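Local structure of nitrogenase molybdenum-iron protein beta chain (Clostridium pasteurianum, 4WES) at residues B[287-290]-B[291-294]; B[440-443]-B[444-447]. The protein forms, with the alpha chain, the molybdenum-iron component of nitrogenase, which reduces dinitrogen to ammonium, and shares an [8Fe-7S] cluster with that chain. All blocks are in the same frame, centred on the assembly; numbering follows the deposited sequence. Where two conformers were deposited one is given.

Contact 1 of 2, residues B[287-290]-B[291-294]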
loop_
_atom_site.group_PDB
_atom_site.type_symbol
_atom_site.label_atom_id
_atom_site.label_comp_id
_atom_site.label_asym_id
_atom_site.label_seq_id
_atom_site.Cartn_x
_atom_site.Cartn_y
_atom_site.Cartn_z
ATOM N N GLU B 287 9.984 -14.954 -31.784
ATOM C CA GLU B 287 9.295 -15.749 -30.784
ATOM C C GLU B 287 9.255 -15.028 -29.423
ATOM O O GLU B 287 10.122 -14.217 -29.106
ATOM C CB GLU B 287 10.000 -17.098 -30.626
ATOM C CG GLU B 287 10.117 -17.913 -31.935
ATOM C CD GLU B 287 8.796 -18.474 -32.458
ATOM O OE1 GLU B 287 7.910 -18.828 -31.648
ATOM O OE2 GLU B 287 8.655 -18.575 -33.699
ATOM N N VAL B 288 8.237 -15.331 -28.640
ATOM C CA VAL B 288 8.116 -14.747 -27.305
ATOM C C VAL B 288 9.054 -15.497 -26.344
ATOM O O VAL B 288 8.957 -16.732 -26.226
ATOM C CB VAL B 288 6.683 -14.841 -26.794
ATOM C CG1 VAL B 288 6.560 -14.203 -25.407
ATOM C CG2 VAL B 288 5.739 -14.150 -27.772
ATOM N N PRO B 289 9.999 -14.787 -25.712
ATOM C CA PRO B 289 10.963 -15.478 -24.845
ATOM C C PRO B 289 10.383 -15.984 -23.534
ATOM O O PRO B 289 9.325 -15.533 -23.059
ATOM C CB PRO B 289 12.007 -14.414 -24.570
ATOM C CG PRO B 289 11.260 -13.122 -24.658
ATOM C CD PRO B 289 10.249 -13.334 -25.754
ATOM N N ALA B 290 11.097 -16.922 -22.935
ATOM C CA ALA B 290 10.652 -17.567 -21.717
ATOM C C ALA B 290 10.416 -16.565 -20.588
ATOM O O ALA B 290 9.508 -16.742 -19.766
ATOM C CB ALA B 290 11.684 -18.604 -21.303
ATOM N N SER B 291 11.243 -15.515 -20.531
ATOM C CA SER B 291 11.096 -14.537 -19.441
ATOM C C SER B 291 9.748 -13.831 -19.461
ATOM O O SER B 291 9.114 -13.664 -18.417
ATOM C CB SER B 291 12.230 -13.509 -19.502
ATOM O OG SER B 291 12.183 -12.746 -20.695
ATOM N N ILE B 292 9.313 -13.445 -20.655
ATOM C CA ILE B 292 7.998 -12.808 -20.809
ATOM C C ILE B 292 6.867 -13.785 -20.506
ATOM O O ILE B 292 5.903 -13.463 -19.817
ATOM C CB ILE B 292 7.834 -12.176 -22.190
ATOM C CG1 ILE B 292 8.790 -10.984 -22.343
ATOM C CG2 ILE B 292 6.384 -11.775 -22.457
ATOM C CD1 ILE B 292 8.783 -10.312 -23.690
ATOM N N GLU B 293 7.005 -15.001 -20.998
ATOM C CA GLU B 293 6.025 -16.028 -20.684
ATOM C C GLU B 293 5.940 -16.298 -19.188
ATOM O O GLU B 293 4.833 -16.498 -18.661
ATOM C CB GLU B 293 6.296 -17.298 -21.505
ATOM C CG GLU B 293 5.195 -18.322 -21.285
ATOM C CD GLU B 293 5.099 -19.394 -22.307
ATOM O OE1 GLU B 293 4.420 -20.395 -21.989
ATOM O OE2 GLU B 293 5.669 -19.239 -23.416
ATOM N N GLU B 294 7.084 -16.316 -18.496
ATOM C CA GLU B 294 7.050 -16.512 -17.032
ATOM C C GLU B 294 6.261 -15.383 -16.369
ATOM O O GLU B 294 5.459 -15.635 -15.466
ATOM C CB GLU B 294 8.470 -16.589 -16.448
ATOM C CG GLU B 294 8.454 -16.916 -14.981
ATOM C CD GLU B 294 9.771 -16.740 -14.263
ATOM O OE1 GLU B 294 10.460 -15.728 -14.487
ATOM O OE2 GLU B 294 10.094 -17.615 -13.415
HETATM O O HOH W 1 8.076 -18.686 -24.333
#
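The first turn of helix 290-305 opens with Pro289 at the N-cap, its carbonyl meeting Glu293 and its ring meeting Ile292. Glu293 N donates to Pro289 O over 3.1 Å, almost straight at 172°. Ala290 follows in step: its O receives Glu294 N at 2.8 Å. On the buried side of the turn, Ile292 has two apolar neighbours from the incoming loop. Its CD1 reaches the pyrrolidine ring at 3.9 Å from Pro289 CG, while its CG2 lies 3.8 Å from Val288 CG1, the two branched chains crossing at about a right angle. Val288 CG1, set opposite the backbone N (chi1 -179°), is the branch that makes this touch. Leu190 and Ala193 of helix 181-193, with Met194, complete the surroundings of Ile292. On another side of the turn a water bridges loop and helix, donating to Val288 O at 2.9 Å and to Glu293 OE2 at 2.6 Å. OE2 also accepts a hydrogen bond from Trp519, and OE1 forms a salt bridge with Lys520, both of the alpha chain, whereas Glu294 pairs with Arg185 of the second beta subunit. Lys520 and the nearby helix N-terminus would both be expected to favour the ionised form of Glu293; through its bonds to Trp519 and Lys520 the carboxylate joins the first turn to the alpha chain.

Contact 2 of 2, residues B[440-443]-B[444-447]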
loop_
_atom_site.group_PDB
_atom_site.type_symbol
_atom_site.label_atom_id
_atom_site.label_comp_id
_atom_site.label_asym_id
_atom_site.label_seq_id
_atom_site.Cartn_x
_atom_site.Cartn_y
_atom_site.Cartn_z
ATOM N N VAL B 440 -5.511 -2.929 -0.704
ATOM C CA VAL B 440 -6.418 -1.933 -0.151
ATOM C C VAL B 440 -7.746 -2.538 0.278
ATOM O O VAL B 440 -8.342 -2.118 1.297
ATOM C CB VAL B 440 -6.649 -0.715 -1.080
ATOM C CG1 VAL B 440 -5.384 0.059 -1.296
ATOM C CG2 VAL B 440 -7.352 -1.012 -2.386
ATOM N N ILE B 441 -8.192 -3.585 -0.421
ATOM C CA ILE B 441 -9.396 -4.309 -0.029
ATOM C C ILE B 441 -9.170 -5.006 1.297
ATOM O O ILE B 441 -9.990 -4.898 2.231
ATOM C CB ILE B 441 -9.832 -5.284 -1.149
ATOM C CG1 ILE B 441 -10.383 -4.477 -2.342
ATOM C CG2 ILE B 441 -10.797 -6.330 -0.630
ATOM C CD1 ILE B 441 -10.584 -5.312 -3.588
ATOM N N LEU B 442 -8.046 -5.717 1.439
ATOM C CA LEU B 442 -7.745 -6.413 2.679
ATOM C C LEU B 442 -7.471 -5.466 3.837
ATOM O O LEU B 442 -7.865 -5.746 4.970
ATOM C CB LEU B 442 -6.588 -7.391 2.459
ATOM C CG LEU B 442 -6.977 -8.650 1.731
ATOM C CD1 LEU B 442 -5.764 -9.406 1.180
ATOM C CD2 LEU B 442 -7.775 -9.577 2.615
ATOM N N ASP B 443 -6.833 -4.329 3.581
ATOM C CA ASP B 443 -6.589 -3.372 4.640
ATOM C C ASP B 443 -7.910 -2.936 5.283
ATOM O O ASP B 443 -8.021 -2.833 6.512
ATOM C CB ASP B 443 -5.871 -2.128 4.096
ATOM C CG ASP B 443 -4.356 -2.281 3.951
ATOM O OD1 ASP B 443 -3.769 -3.265 4.435
ATOM O OD2 ASP B 443 -3.792 -1.360 3.324
ATOM N N LYS B 444 -8.920 -2.652 4.464
ATOM C CA LYS B 444 -10.216 -2.233 4.998
ATOM C C LYS B 444 -10.850 -3.373 5.781
ATOM O O LYS B 444 -11.349 -3.159 6.876
ATOM C CB LYS B 444 -11.137 -1.750 3.887
ATOM C CG LYS B 444 -12.533 -1.360 4.429
ATOM C CD LYS B 444 -13.445 -0.806 3.383
ATOM C CE LYS B 444 -14.841 -0.582 4.026
ATOM N NZ LYS B 444 -15.805 0.045 3.135
ATOM N N ILE B 445 -10.852 -4.590 5.236
ATOM C CA ILE B 445 -11.448 -5.724 5.925
ATOM C C ILE B 445 -10.852 -5.876 7.311
ATOM O O ILE B 445 -11.574 -6.042 8.310
ATOM C CB ILE B 445 -11.258 -7.027 5.115
ATOM C CG1 ILE B 445 -12.102 -6.998 3.855
ATOM C CG2 ILE B 445 -11.558 -8.259 5.970
ATOM C CD1 ILE B 445 -11.783 -8.091 2.865
ATOM N N GLU B 446 -9.524 -5.786 7.402
ATOM C CA GLU B 446 -8.828 -6.068 8.663
ATOM C C GLU B 446 -8.906 -4.912 9.652
ATOM O O GLU B 446 -8.794 -5.130 10.855
ATOM C CB GLU B 446 -7.382 -6.487 8.381
ATOM C CG GLU B 446 -7.349 -7.734 7.487
ATOM C CD GLU B 446 -6.053 -8.487 7.561
ATOM O OE1 GLU B 446 -6.097 -9.706 7.921
ATOM O OE2 GLU B 446 -4.992 -7.897 7.354
ATOM N N ARG B 447 -9.114 -3.693 9.155
ATOM C CA ARG B 447 -9.325 -2.562 10.062
ATOM C C ARG B 447 -10.742 -2.585 10.643
ATOM O O ARG B 447 -10.934 -2.223 11.800
ATOM C CB ARG B 447 -9.102 -1.226 9.351
ATOM C CG ARG B 447 -8.860 -0.054 10.283
ATOM C CD ARG B 447 -8.674 1.253 9.528
ATOM N NE ARG B 447 -7.758 1.110 8.401
ATOM C CZ ARG B 447 -8.127 1.096 7.118
ATOM N NH1 ARG B 447 -9.410 1.208 6.802
ATOM N NH2 ARG B 447 -7.229 0.962 6.141
#
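Ile441 and Ile445 run alongside each other in the same direction, with Ile441 CG2 4.0 Å from Ile445 CD1. Ile445 CG1 sits beside its own backbone N (chi1 -70°), which carries the chain back over the preceding turn, 3.4 Å from Ile441 O. That oxygen also accepts Ile445 N at 3.1 Å. Leu442 O is approached by Glu446 twice: the amide N donates to it at 2.9 Å, and the methylene CG rests 3.2 Å away. One residue on, Asp443 O accepts Arg447 N at 3.0 Å in a more bent bond, 145° at the hydrogen. In one of its two conformers Arg447 bends at chi3 (-46°) and turns one guanidinium face to the same oxygen, which stands 3.9 Å above the plane toward its rim; there Arg447 NH2 stays 5.0 Å from Asp443 OD2, beyond salt-bridge contact. Farther out, the acidic ends are held across the subunit interface. Arg416 of the second beta subunit bridges Asp443 and Glu446, and Lys396 of that subunit also pairs with Glu446, as does Arg458 of the same chain. Lys444, fully extended, ends on Asn403 O. The i to i+4 ladder is that of a regular alpha-helix, here near the end of helix 426-448, with apolar side chains on one flank and interface acids on another.

Contact 1 comes first along the chain, at the start of helix 290-305; contact 2 follows near the end of helix 426-448, after the five-stranded parallel sheet whose strands run from 314 to 408. Their centres are about 35 Å apart and their nearest atoms about 21 Å, so they do not touch, and they share neither a helix nor a strand. Both lie away from the cluster pocket; their centres are about 27 and about 30 Å from the centre of the chain. What unites them is the tetramer: residues 287-294 meet the alpha chain and the second beta subunit, residues 440-447 the second beta subunit, so two separate helix ends contribute to subunit assembly.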